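Alpha/beta hydrolase fold-3 domain-containing protein (Enterococcus faecalis, PDB 2QRU) is of unknown function but adopts the alpha/beta hydrolase fold and is probably a hydrolase. Local coordinates at residues A[11-16]-A[81-86]; A[15-20]-A[62-67]; A[153-158]-A[173-178]. All coordinates share one frame; numbering follows the deposited sequence.

Interaction 1: residues A[11-16]-A[81-86]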
ATOM      1  N   LEU A  11     -11.605 -10.296 -11.017  1.00 25.59           N
ATOM      2  CA  LEU A  11     -12.187 -11.153 -10.015  1.00 25.45           C
ATOM      3  C   LEU A  11     -13.692 -10.877  -9.944  1.00 26.75           C
ATOM      4  O   LEU A  11     -14.169  -9.850 -10.448  1.00 26.79           O
ATOM      5  CB  LEU A  11     -11.518 -10.872  -8.650  1.00 25.21           C
ATOM      6  CG  LEU A  11      -9.987 -11.049  -8.674  1.00 23.86           C
ATOM      7  CD1 LEU A  11      -9.347 -10.480  -7.394  1.00 24.18           C
ATOM      8  CD2 LEU A  11      -9.567 -12.512  -8.891  1.00 25.11           C
ATOM      9  N   ALA A  12     -14.414 -11.790  -9.304  1.00 27.09           N
ATOM     10  CA  ALA A  12     -15.883 -11.753  -9.228  1.00 27.84           C
ATOM     11  C   ALA A  12     -16.507 -10.418  -8.798  1.00 28.20           C
ATOM     12  O   ALA A  12     -17.593 -10.063  -9.259  1.00 28.60           O
ATOM     13  CB  ALA A  12     -16.363 -12.853  -8.328  1.00 27.88           C
ATOM     14  N   ASN A  13     -15.838  -9.689  -7.907  1.00 27.64           N
ATOM     15  CA  ASN A  13     -16.384  -8.437  -7.377  1.00 27.44           C
ATOM     16  C   ASN A  13     -16.017  -7.207  -8.217  1.00 27.59           C
ATOM     17  O   ASN A  13     -16.368  -6.081  -7.853  1.00 28.50           O
ATOM     18  CB  ASN A  13     -15.961  -8.237  -5.906  1.00 27.10           C
ATOM     19  CG  ASN A  13     -14.489  -7.947  -5.759  1.00 27.72           C
ATOM     20  OD1 ASN A  13     -13.717  -8.105  -6.711  1.00 25.42           O
ATOM     21  ND2 ASN A  13     -14.083  -7.526  -4.552  1.00 25.13           N
ATOM     22  N   GLY A  14     -15.331  -7.425  -9.345  1.00 28.46           N
ATOM     23  CA  GLY A  14     -14.957  -6.321 -10.231  1.00 28.49           C
ATOM     24  C   GLY A  14     -13.531  -5.812 -10.083  1.00 29.01           C
ATOM     25  O   GLY A  14     -13.050  -5.069 -10.952  1.00 29.77           O
ATOM     26  N   ALA A  15     -12.849  -6.196  -8.995  1.00 27.29           N
ATOM     27  CA  ALA A  15     -11.437  -5.894  -8.840  1.00 26.98           C
ATOM     28  C   ALA A  15     -10.612  -6.614  -9.899  1.00 26.24           C
ATOM     29  O   ALA A  15     -10.888  -7.760 -10.232  1.00 26.88           O
ATOM     30  CB  ALA A  15     -10.929  -6.308  -7.443  1.00 25.83           C
ATOM     31  N   THR A  16      -9.598  -5.934 -10.409  1.00 25.84           N
ATOM     32  CA  THR A  16      -8.667  -6.588 -11.310  1.00 25.20           C
ATOM     33  C   THR A  16      -7.299  -6.669 -10.646  1.00 25.27           C
ATOM     34  O   THR A  16      -6.979  -5.891  -9.739  1.00 24.68           O
ATOM     35  CB  THR A  16      -8.554  -5.884 -12.670  1.00 26.11           C
ATOM     36  OG1 THR A  16      -7.858  -4.647 -12.514  1.00 29.60           O
ATOM     37  CG2 THR A  16      -9.925  -5.625 -13.286  1.00 21.78           C
ATOM     38  N   LEU A  81     -11.333  -4.924   0.413  1.00 23.21           N
ATOM     39  CA  LEU A  81      -9.977  -5.448   0.216  1.00 23.68           C
ATOM     40  C   LEU A  81      -9.895  -6.891   0.756  1.00 22.77           C
ATOM     41  O   LEU A  81      -9.332  -7.776   0.108  1.00 22.64           O
ATOM     42  CB  LEU A  81      -8.946  -4.519   0.858  1.00 22.75           C
ATOM     43  CG  LEU A  81      -7.487  -4.976   0.758  1.00 23.25           C
ATOM     44  CD1 LEU A  81      -7.052  -5.249  -0.681  1.00 23.55           C
ATOM     45  CD2 LEU A  81      -6.551  -3.957   1.472  1.00 22.94           C
ATOM     46  N   THR A  82     -10.523  -7.137   1.911  1.00 23.31           N
ATOM     47  CA  THR A  82     -10.553  -8.486   2.475  1.00 23.85           C
ATOM     48  C   THR A  82     -11.296  -9.418   1.513  1.00 23.13           C
ATOM     49  O   THR A  82     -10.766 -10.466   1.133  1.00 23.26           O
ATOM     50  CB  THR A  82     -11.237  -8.500   3.835  1.00 24.52           C
ATOM     51  OG1 THR A  82     -10.554  -7.602   4.722  1.00 23.92           O
ATOM     52  CG2 THR A  82     -11.199  -9.900   4.429  1.00 25.19           C
ATOM     53  N   GLU A  83     -12.463  -8.981   1.056  1.00 23.06           N
ATOM     54  CA  GLU A  83     -13.235  -9.738   0.053  1.00 23.84           C
ATOM     55  C   GLU A  83     -12.367 -10.075  -1.157  1.00 23.34           C
ATOM     56  O   GLU A  83     -12.360 -11.230  -1.650  1.00 24.41           O
ATOM     57  CB  GLU A  83     -14.459  -8.948  -0.430  1.00 23.83           C
ATOM     58  CG  GLU A  83     -15.265  -9.746  -1.483  1.00 24.35           C
ATOM     59  CD  GLU A  83     -16.406  -8.967  -2.157  1.00 26.72           C
ATOM     60  OE1 GLU A  83     -16.284  -7.722  -2.300  1.00 26.46           O
ATOM     61  OE2 GLU A  83     -17.406  -9.630  -2.569  1.00 26.30           O
ATOM     62  N   THR A  84     -11.689  -9.050  -1.667  1.00 23.19           N
ATOM     63  CA  THR A  84     -10.865  -9.164  -2.871  1.00 24.00           C
ATOM     64  C   THR A  84      -9.733 -10.159  -2.652  1.00 23.47           C
ATOM     65  O   THR A  84      -9.452 -11.010  -3.526  1.00 23.79           O
ATOM     66  CB  THR A  84     -10.303  -7.795  -3.297  1.00 24.08           C
ATOM     67  OG1 THR A  84     -11.400  -6.878  -3.482  1.00 24.22           O
ATOM     68  CG2 THR A  84      -9.543  -7.925  -4.614  1.00 24.69           C
ATOM     69  N   PHE A  85      -9.104 -10.078  -1.478  1.00 23.15           N
ATOM     70  CA  PHE A  85      -8.033 -11.026  -1.192  1.00 23.06           C
ATOM     71  C   PHE A  85      -8.556 -12.453  -1.167  1.00 23.26           C
ATOM     72  O   PHE A  85      -7.926 -13.363  -1.713  1.00 22.63           O
ATOM     73  CB  PHE A  85      -7.296 -10.737   0.120  1.00 23.45           C
ATOM     74  CG  PHE A  85      -6.131 -11.650   0.312  1.00 24.08           C
ATOM     75  CD1 PHE A  85      -4.874 -11.297  -0.194  1.00 23.15           C
ATOM     76  CD2 PHE A  85      -6.302 -12.913   0.895  1.00 24.28           C
ATOM     77  CE1 PHE A  85      -3.786 -12.180  -0.075  1.00 24.84           C
ATOM     78  CE2 PHE A  85      -5.195 -13.800   1.011  1.00 24.94           C
ATOM     79  CZ  PHE A  85      -3.971 -13.431   0.534  1.00 23.89           C
ATOM     80  N   GLN A  86      -9.704 -12.647  -0.516  1.00 23.47           N
ATOM     81  CA  GLN A  86     -10.295 -13.971  -0.445  1.00 23.93           C
ATOM     82  C   GLN A  86     -10.566 -14.560  -1.849  1.00 23.98           C
ATOM     83  O   GLN A  86     -10.240 -15.718  -2.095  1.00 25.41           O
ATOM     84  CB  GLN A  86     -11.564 -13.955   0.404  1.00 24.88           C
ATOM     85  CG  GLN A  86     -11.289 -13.739   1.874  1.00 26.61           C
ATOM     86  CD  GLN A  86     -12.579 -13.872   2.665  1.00 30.71           C
ATOM     87  OE1 GLN A  86     -13.339 -12.912   2.804  1.00 32.97           O
ATOM     88  NE2 GLN A  86     -12.863 -15.082   3.137  1.00 33.19           N
TER

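Interaction 2: residues A[15-20]-A[62-67]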
ATOM      1  N   ALA A  15     -12.849  -6.196  -8.995  1.00 27.29           N
ATOM      2  CA  ALA A  15     -11.437  -5.894  -8.840  1.00 26.98           C
ATOM      3  C   ALA A  15     -10.612  -6.614  -9.899  1.00 26.24           C
ATOM      4  O   ALA A  15     -10.888  -7.760 -10.232  1.00 26.88           O
ATOM      5  CB  ALA A  15     -10.929  -6.308  -7.443  1.00 25.83           C
ATOM      6  N   THR A  16      -9.598  -5.934 -10.409  1.00 25.84           N
ATOM      7  CA  THR A  16      -8.667  -6.588 -11.310  1.00 25.20           C
ATOM      8  C   THR A  16      -7.299  -6.669 -10.646  1.00 25.27           C
ATOM      9  O   THR A  16      -6.979  -5.891  -9.739  1.00 24.68           O
ATOM     10  CB  THR A  16      -8.554  -5.884 -12.670  1.00 26.11           C
ATOM     11  OG1 THR A  16      -7.858  -4.647 -12.514  1.00 29.60           O
ATOM     12  CG2 THR A  16      -9.925  -5.625 -13.286  1.00 21.78           C
ATOM     13  N   VAL A  17      -6.511  -7.625 -11.127  1.00 24.50           N
ATOM     14  CA  VAL A  17      -5.152  -7.869 -10.648  1.00 24.29           C
ATOM     15  C   VAL A  17      -4.258  -7.975 -11.884  1.00 23.92           C
ATOM     16  O   VAL A  17      -4.671  -8.560 -12.897  1.00 24.00           O
ATOM     17  CB  VAL A  17      -5.103  -9.143  -9.781  1.00 24.44           C
ATOM     18  CG1 VAL A  17      -5.628 -10.370 -10.545  1.00 25.01           C
ATOM     19  CG2 VAL A  17      -3.669  -9.381  -9.204  1.00 25.44           C
ATOM     20  N   THR A  18      -3.080  -7.354 -11.824  1.00 24.16           N
ATOM     21  CA  THR A  18      -2.041  -7.545 -12.844  1.00 24.47           C
ATOM     22  C   THR A  18      -1.070  -8.589 -12.292  1.00 24.93           C
ATOM     23  O   THR A  18      -0.522  -8.414 -11.188  1.00 24.78           O
ATOM     24  CB  THR A  18      -1.294  -6.227 -13.179  1.00 25.48           C
ATOM     25  OG1 THR A  18      -2.214  -5.255 -13.707  1.00 26.07           O
ATOM     26  CG2 THR A  18      -0.203  -6.469 -14.235  1.00 24.47           C
ATOM     27  N   ILE A  19      -0.927  -9.685 -13.037  1.00 24.37           N
ATOM     28  CA  ILE A  19      -0.095 -10.835 -12.624  1.00 25.20           C
ATOM     29  C   ILE A  19       1.247 -10.793 -13.361  1.00 25.17           C
ATOM     30  O   ILE A  19       1.285 -10.667 -14.591  1.00 24.17           O
ATOM     31  CB  ILE A  19      -0.834 -12.163 -12.948  1.00 26.03           C
ATOM     32  CG1 ILE A  19      -2.188 -12.199 -12.253  1.00 26.40           C
ATOM     33  CG2 ILE A  19      -0.003 -13.385 -12.555  1.00 26.19           C
ATOM     34  CD1 ILE A  19      -3.169 -13.159 -12.845  1.00 29.37           C
ATOM     35  N   TYR A  20       2.346 -10.888 -12.614  1.00 25.04           N
ATOM     36  CA  TYR A  20       3.674 -10.983 -13.211  1.00 25.87           C
ATOM     37  C   TYR A  20       4.267 -12.325 -12.769  1.00 26.28           C
ATOM     38  O   TYR A  20       4.804 -12.432 -11.677  1.00 25.46           O
ATOM     39  CB  TYR A  20       4.573  -9.859 -12.688  1.00 26.39           C
ATOM     40  CG  TYR A  20       4.131  -8.423 -12.915  1.00 25.83           C
ATOM     41  CD1 TYR A  20       3.222  -7.797 -12.050  1.00 27.14           C
ATOM     42  CD2 TYR A  20       4.706  -7.664 -13.938  1.00 27.84           C
ATOM     43  CE1 TYR A  20       2.869  -6.468 -12.234  1.00 27.14           C
ATOM     44  CE2 TYR A  20       4.366  -6.347 -14.136  1.00 27.80           C
ATOM     45  CZ  TYR A  20       3.446  -5.750 -13.268  1.00 28.21           C
ATOM     46  OH  TYR A  20       3.092  -4.439 -13.448  1.00 29.63           O
ATOM     47  N   LEU A  62       1.263 -10.130  -7.646  1.00 24.23           N
ATOM     48  CA  LEU A  62      -0.165  -9.891  -7.903  1.00 24.53           C
ATOM     49  C   LEU A  62      -0.443  -8.444  -7.498  1.00 24.77           C
ATOM     50  O   LEU A  62      -0.578  -8.155  -6.315  1.00 25.02           O
ATOM     51  CB  LEU A  62      -1.021 -10.873  -7.082  1.00 23.72           C
ATOM     52  CG  LEU A  62      -0.648 -12.351  -7.282  1.00 24.04           C
ATOM     53  CD1 LEU A  62      -1.379 -13.247  -6.316  1.00 24.80           C
ATOM     54  CD2 LEU A  62      -0.890 -12.792  -8.736  1.00 24.42           C
ATOM     55  N   ALA A  63      -0.478  -7.540  -8.477  1.00 24.55           N
ATOM     56  CA  ALA A  63      -0.667  -6.119  -8.204  1.00 24.62           C
ATOM     57  C   ALA A  63      -2.167  -5.842  -8.236  1.00 25.38           C
ATOM     58  O   ALA A  63      -2.800  -6.026  -9.273  1.00 24.98           O
ATOM     59  CB  ALA A  63       0.074  -5.271  -9.247  1.00 23.57           C
ATOM     60  N   LEU A  64      -2.732  -5.425  -7.106  1.00 24.80           N
ATOM     61  CA  LEU A  64      -4.184  -5.546  -6.909  1.00 24.54           C
ATOM     62  C   LEU A  64      -4.927  -4.199  -6.851  1.00 24.82           C
ATOM     63  O   LEU A  64      -4.439  -3.234  -6.246  1.00 24.59           O
ATOM     64  CB  LEU A  64      -4.434  -6.355  -5.599  1.00 24.54           C
ATOM     65  CG  LEU A  64      -5.836  -6.849  -5.262  1.00 24.61           C
ATOM     66  CD1 LEU A  64      -6.386  -7.764  -6.383  1.00 23.75           C
ATOM     67  CD2 LEU A  64      -5.893  -7.568  -3.883  1.00 26.38           C
ATOM     68  N   ASP A  65      -6.120  -4.149  -7.458  1.00 23.47           N
ATOM     69  CA  ASP A  65      -6.968  -2.957  -7.325  1.00 24.23           C
ATOM     70  C   ASP A  65      -7.551  -2.854  -5.924  1.00 24.17           C
ATOM     71  O   ASP A  65      -7.885  -3.871  -5.307  1.00 24.89           O
ATOM     72  CB  ASP A  65      -8.192  -3.055  -8.250  1.00 23.89           C
ATOM     73  CG  ASP A  65      -7.886  -2.850  -9.732  1.00 25.17           C
ATOM     74  OD1 ASP A  65      -6.798  -2.398 -10.130  1.00 25.04           O
ATOM     75  OD2 ASP A  65      -8.802  -3.151 -10.521  1.00 25.80           O
ATOM     76  N   TYR A  66      -7.769  -1.621  -5.467  1.00 22.97           N
ATOM     77  CA  TYR A  66      -8.658  -1.389  -4.341  1.00 23.60           C
ATOM     78  C   TYR A  66      -9.512  -0.129  -4.566  1.00 23.85           C
ATOM     79  O   TYR A  66      -9.162   0.743  -5.383  1.00 24.63           O
ATOM     80  CB  TYR A  66      -7.846  -1.369  -3.045  1.00 23.46           C
ATOM     81  CG  TYR A  66      -6.735  -0.326  -2.983  1.00 24.04           C
ATOM     82  CD1 TYR A  66      -7.034   1.028  -2.700  1.00 24.75           C
ATOM     83  CD2 TYR A  66      -5.377  -0.691  -3.191  1.00 25.07           C
ATOM     84  CE1 TYR A  66      -6.033   1.987  -2.609  1.00 25.12           C
ATOM     85  CE2 TYR A  66      -4.365   0.271  -3.077  1.00 25.37           C
ATOM     86  CZ  TYR A  66      -4.686   1.594  -2.778  1.00 24.34           C
ATOM     87  OH  TYR A  66      -3.682   2.534  -2.644  1.00 25.07           O
ATOM     88  N   LEU A  67     -10.648  -0.060  -3.887  1.00 24.40           N
ATOM     89  CA  LEU A  67     -11.556   1.075  -4.065  1.00 24.51           C
ATOM     90  C   LEU A  67     -10.936   2.377  -3.538  1.00 25.18           C
ATOM     91  O   LEU A  67     -10.110   2.352  -2.590  1.00 24.72           O
ATOM     92  CB  LEU A  67     -12.905   0.781  -3.383  1.00 25.46           C
ATOM     93  CG  LEU A  67     -13.705  -0.330  -4.073  1.00 26.26           C
ATOM     94  CD1 LEU A  67     -14.911  -0.664  -3.215  1.00 26.27           C
ATOM     95  CD2 LEU A  67     -14.157   0.063  -5.510  1.00 25.90           C
TER

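Interaction 3: residues A[153-158]-A[173-178]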
ATOM      1  N   LYS A 153     -12.037  24.619  -9.584  1.00 37.98           N
ATOM      2  CA  LYS A 153     -12.150  24.413 -11.026  1.00 37.80           C
ATOM      3  C   LYS A 153     -11.311  23.231 -11.523  1.00 37.75           C
ATOM      4  O   LYS A 153     -11.799  22.401 -12.294  1.00 37.67           O
ATOM      5  CB  LYS A 153     -11.753  25.696 -11.762  1.00 37.96           C
ATOM      6  CG  LYS A 153     -12.599  26.016 -12.968  1.00 37.49           C
ATOM      7  CD  LYS A 153     -12.128  27.310 -13.589  1.00 36.55           C
ATOM      8  CE  LYS A 153     -13.230  27.992 -14.351  1.00 36.77           C
ATOM      9  NZ  LYS A 153     -12.770  29.328 -14.793  1.00 35.97           N
ATOM     10  N   GLU A 154     -10.064  23.147 -11.056  1.00 37.06           N
ATOM     11  CA  GLU A 154      -9.119  22.139 -11.528  1.00 37.37           C
ATOM     12  C   GLU A 154      -9.505  20.698 -11.160  1.00 36.47           C
ATOM     13  O   GLU A 154      -8.978  19.749 -11.748  1.00 36.77           O
ATOM     14  CB  GLU A 154      -7.712  22.428 -10.992  1.00 37.32           C
ATOM     15  CG  GLU A 154      -7.153  23.807 -11.318  1.00 38.49           C
ATOM     16  CD  GLU A 154      -5.901  24.108 -10.511  1.00 38.57           C
ATOM     17  OE1 GLU A 154      -4.877  23.426 -10.732  1.00 40.48           O
ATOM     18  OE2 GLU A 154      -5.944  25.014  -9.647  1.00 40.22           O
ATOM     19  N   ILE A 155     -10.410  20.544 -10.189  1.00 35.86           N
ATOM     20  CA  ILE A 155     -10.847  19.217  -9.700  1.00 35.08           C
ATOM     21  C   ILE A 155     -12.344  18.955  -9.966  1.00 34.41           C
ATOM     22  O   ILE A 155     -12.847  17.857  -9.723  1.00 33.70           O
ATOM     23  CB  ILE A 155     -10.490  18.992  -8.175  1.00 34.86           C
ATOM     24  CG1 ILE A 155     -11.216  19.989  -7.254  1.00 35.45           C
ATOM     25  CG2 ILE A 155      -8.986  19.075  -7.952  1.00 35.23           C
ATOM     26  CD1 ILE A 155     -12.490  19.453  -6.618  1.00 35.84           C
ATOM     27  N   ALA A 156     -13.040  19.967 -10.486  1.00 34.24           N
ATOM     28  CA  ALA A 156     -14.478  19.879 -10.775  1.00 33.94           C
ATOM     29  C   ALA A 156     -14.842  18.677 -11.654  1.00 33.72           C
ATOM     30  O   ALA A 156     -15.921  18.058 -11.456  1.00 34.25           O
ATOM     31  CB  ALA A 156     -14.982  21.191 -11.418  1.00 33.61           C
ATOM     32  N   ALA A 157     -13.938  18.350 -12.609  1.00 33.09           N
ATOM     33  CA  ALA A 157     -14.198  17.273 -13.561  1.00 33.14           C
ATOM     34  C   ALA A 157     -13.968  15.852 -13.018  1.00 32.98           C
ATOM     35  O   ALA A 157     -14.227  14.867 -13.719  1.00 33.41           O
ATOM     36  CB  ALA A 157     -13.382  17.495 -14.841  1.00 33.13           C
ATOM     37  N   ILE A 158     -13.466  15.732 -11.791  1.00 32.02           N
ATOM     38  CA  ILE A 158     -13.164  14.404 -11.230  1.00 31.99           C
ATOM     39  C   ILE A 158     -14.396  13.842 -10.518  1.00 31.51           C
ATOM     40  O   ILE A 158     -14.925  14.471  -9.600  1.00 32.22           O
ATOM     41  CB  ILE A 158     -11.981  14.450 -10.253  1.00 31.28           C
ATOM     42  CG1 ILE A 158     -10.729  15.011 -10.939  1.00 31.95           C
ATOM     43  CG2 ILE A 158     -11.702  13.050  -9.707  1.00 30.91           C
ATOM     44  CD1 ILE A 158      -9.536  15.237 -10.005  1.00 32.39           C
ATOM     45  N   TYR A 173      -5.030  12.690  -8.790  1.00 29.28           N
ATOM     46  CA  TYR A 173      -3.933  13.258  -7.987  1.00 30.12           C
ATOM     47  C   TYR A 173      -4.300  14.625  -7.367  1.00 29.71           C
ATOM     48  O   TYR A 173      -4.076  14.871  -6.172  1.00 29.52           O
ATOM     49  CB  TYR A 173      -2.646  13.344  -8.836  1.00 31.39           C
ATOM     50  CG  TYR A 173      -1.548  14.193  -8.238  1.00 32.93           C
ATOM     51  CD1 TYR A 173      -1.504  15.574  -8.476  1.00 35.03           C
ATOM     52  CD2 TYR A 173      -0.555  13.620  -7.435  1.00 33.93           C
ATOM     53  CE1 TYR A 173      -0.507  16.363  -7.926  1.00 36.08           C
ATOM     54  CE2 TYR A 173       0.458  14.396  -6.890  1.00 35.10           C
ATOM     55  CZ  TYR A 173       0.475  15.759  -7.138  1.00 36.59           C
ATOM     56  OH  TYR A 173       1.467  16.538  -6.592  1.00 38.40           O
ATOM     57  N   LEU A 174      -4.886  15.506  -8.173  1.00 29.04           N
ATOM     58  CA  LEU A 174      -5.261  16.833  -7.677  1.00 29.07           C
ATOM     59  C   LEU A 174      -6.359  16.794  -6.618  1.00 28.87           C
ATOM     60  O   LEU A 174      -6.412  17.670  -5.751  1.00 28.30           O
ATOM     61  CB  LEU A 174      -5.672  17.775  -8.826  1.00 29.04           C
ATOM     62  CG  LEU A 174      -4.557  18.206  -9.779  1.00 30.64           C
ATOM     63  CD1 LEU A 174      -4.986  19.323 -10.706  1.00 32.27           C
ATOM     64  CD2 LEU A 174      -3.290  18.580  -9.007  1.00 33.70           C
ATOM     65  N   LEU A 175      -7.247  15.806  -6.703  1.00 28.76           N
ATOM     66  CA  LEU A 175      -8.355  15.714  -5.747  1.00 28.80           C
ATOM     67  C   LEU A 175      -7.791  15.423  -4.360  1.00 28.79           C
ATOM     68  O   LEU A 175      -8.231  15.988  -3.350  1.00 28.11           O
ATOM     69  CB  LEU A 175      -9.355  14.629  -6.168  1.00 28.92           C
ATOM     70  CG  LEU A 175     -10.651  14.526  -5.344  1.00 28.07           C
ATOM     71  CD1 LEU A 175     -11.514  15.776  -5.458  1.00 27.09           C
ATOM     72  CD2 LEU A 175     -11.432  13.294  -5.772  1.00 28.88           C
ATOM     73  N   TYR A 176      -6.799  14.541  -4.336  1.00 28.48           N
ATOM     74  CA  TYR A 176      -6.080  14.208  -3.119  1.00 29.28           C
ATOM     75  C   TYR A 176      -5.459  15.462  -2.490  1.00 29.71           C
ATOM     76  O   TYR A 176      -5.704  15.780  -1.320  1.00 30.16           O
ATOM     77  CB  TYR A 176      -5.009  13.164  -3.445  1.00 29.24           C
ATOM     78  CG  TYR A 176      -4.183  12.759  -2.250  1.00 30.03           C
ATOM     79  CD1 TYR A 176      -4.788  12.252  -1.099  1.00 28.74           C
ATOM     80  CD2 TYR A 176      -2.793  12.887  -2.272  1.00 29.54           C
ATOM     81  CE1 TYR A 176      -4.010  11.855   0.019  1.00 30.25           C
ATOM     82  CE2 TYR A 176      -2.019  12.528  -1.171  1.00 30.66           C
ATOM     83  CZ  TYR A 176      -2.622  12.008  -0.042  1.00 31.16           C
ATOM     84  OH  TYR A 176      -1.818  11.655   1.019  1.00 31.80           O
ATOM     85  N   HIS A 177      -4.679  16.196  -3.276  1.00 30.29           N
ATOM     86  CA  HIS A 177      -4.001  17.358  -2.741  1.00 31.04           C
ATOM     87  C   HIS A 177      -4.926  18.509  -2.408  1.00 31.10           C
ATOM     88  O   HIS A 177      -4.680  19.247  -1.443  1.00 30.92           O
ATOM     89  CB  HIS A 177      -2.820  17.740  -3.610  1.00 31.69           C
ATOM     90  CG  HIS A 177      -1.702  16.769  -3.488  1.00 32.98           C
ATOM     91  ND1 HIS A 177      -0.759  16.855  -2.490  1.00 35.30           N
ATOM     92  CD2 HIS A 177      -1.423  15.639  -4.177  1.00 34.54           C
ATOM     93  CE1 HIS A 177       0.077  15.838  -2.588  1.00 35.37           C
ATOM     94  NE2 HIS A 177      -0.302  15.088  -3.607  1.00 37.44           N
ATOM     95  N   TYR A 178      -6.010  18.634  -3.177  1.00 30.46           N
ATOM     96  CA  TYR A 178      -7.086  19.560  -2.856  1.00 30.75           C
ATOM     97  C   TYR A 178      -7.684  19.246  -1.474  1.00 30.89           C
ATOM     98  O   TYR A 178      -7.833  20.144  -0.642  1.00 30.14           O
ATOM     99  CB  TYR A 178      -8.169  19.508  -3.943  1.00 30.59           C
ATOM    100  CG  TYR A 178      -9.345  20.437  -3.699  1.00 30.84           C
ATOM    101  CD1 TYR A 178      -9.256  21.794  -4.010  1.00 30.75           C
ATOM    102  CD2 TYR A 178     -10.546  19.958  -3.176  1.00 31.08           C
ATOM    103  CE1 TYR A 178     -10.331  22.657  -3.800  1.00 31.63           C
ATOM    104  CE2 TYR A 178     -11.635  20.818  -2.957  1.00 31.14           C
ATOM    105  CZ  TYR A 178     -11.515  22.161  -3.274  1.00 31.21           C
ATOM    106  OH  TYR A 178     -12.575  23.016  -3.071  1.00 33.19           O
TER

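Interaction 1: residues A[11-16]-A[81-86]
An Asx turn in the hairpin loop joining strands 7-10 and 16-20 turns Asn13 against Thr84 and Glu83 of helix 74-93, a helix that packs on the central sheet of the alpha/beta hydrolase fold. Asparagine suits this place because its amide works at both ends. OD1 accepts from the backbone N of Ala15 at 3.1 Å, the donor lying above the carbonyl plane. ND2 gives one N-H to OG1 of Thr84 at 3.0 Å (162° at the hydrogen) and the other to OE1 of Glu83 at 3.2 Å. Both acceptors lie close to the amide plane, so three bonds hold that plane in place. The amide and carboxylate meet tip to tip with their planes 87° apart, and ND2 reaches OE1 from above the carboxylate. Thr84 OG1 also bonds to Thr80 O, one turn earlier in the helix. A type I turn from Leu11 to Gly14 shapes the loop. The rest of the contact is apolar. CG2 of Thr84 stands anti to its backbone N (its OG1 at chi1 -56°), and Leu11 CD1 lies 3.8 Å from this methyl. The small Ala15 brings its CB to 3.5 Å from the same Thr84 CG2.

Interaction 2: residues A[15-20]-A[62-67]
Thr16 and Asp65 share three hydrogen bonds just where strand 59-64 gives way to loop. Asp65 OD2 accepts twice, from Thr16 OG1 at 2.7 Å and from Thr16 N at 2.9 Å, both donors coming from the same face above the carboxylate plane. In return, Asp65 N donates to Thr16 O at 3.0 Å. The threonine hydroxyl lies between its own backbone N and carbonyl carbon (chi1 71°), which brings OG1 round to the same oxygen that its N-H uses. Lys43 forms a salt bridge with Asp65 OD1 and also bonds to Thr16 OG1. Beyond this cluster the strands run antiparallel, at 157°. Thr18 and Ala63 are the hydrogen-bonded pair, with Ala63 N to Thr18 O at 2.8 Å and Thr18 N to Ala63 O at 2.9 Å. Val17 with Leu64 and Ile19 with Leu62 are the non-hydrogen-bonded pairs. Their branched aliphatic side chains share the face turned to helix 74-93: Val17 CG2 lies 3.7 Å from Leu62 CB, and Ile19 CG1 lies 3.8 Å from Leu62 CD2. On the other face, the edge of the Tyr20 ring meets Ala63 CB. With an N-H and an O-H donated to OD2 and Lys43 paired with OD1, the buried carboxylate of Asp65 is probably stabilised as the anion.

Interaction 3: residues A[153-158]-A[173-178]
Ile155 lies with its side chain across the ring of Tyr178, at about a right angle, in a region of the alpha/beta hydrolase fold between strand 127-130 and strand 213-218, where a long loop leads into helix 173-181. CG1 of Ile155 sits over the centre of the ring, 4.1 Å from its centroid and 11° off the normal, a CH-pi contact. The isoleucine gets there by placing CG1 between its backbone N and carbonyl carbon (chi1 63°), the crowded position. This leaves CG2 beside the backbone N, where it packs 3.7 Å from Leu174 CB. The branched side chain thus divides its work, one arm going to the ring and the other to the start of the helix. Its terminal CD1 also meets Leu175 CD1 at 4.0 Å, those two side chains again crossing at about a right angle. Tyrosine suits its place by offering a broad flat face to an aliphatic chain. A type I turn from Ile155 to Ile158 brings the second isoleucine back to the helix, while Ala156 and Ala157 occupy the exposed corner. Ile158 and Leu175 pass alongside each other, pointing opposite ways. At the margin, Glu154 touches Leu174 with its aliphatic CB, and its OE2 is hydrogen-bonded to Ser151. The contact between the second isoleucine and the helix closes with Ile158 CD1 3.9 Å from Leu175 CB.

Overall arrangement
Interactions 1 and 2 start from the same part of the chain, share Ala15 and Thr16, and have centres 9 Å apart. They join at Leu64, whose CD1 lies 3.6 Å from Thr84 CG2, so the hairpin loop, strand 59-64 and helix 74-93 pack as one unit towards one edge of the central sheet. Interaction 3 stands apart: its centre is about 27 Å from that of interaction 1 and 24 Å from that of interaction 2, and its nearest atoms are about 10 Å from interaction 2. None of the three includes Ser104, His249 or Asp221, whose arrangement is consistent with a Ser-His-Asp catalytic triad, with Ser104 on a probable nucleophile elbow.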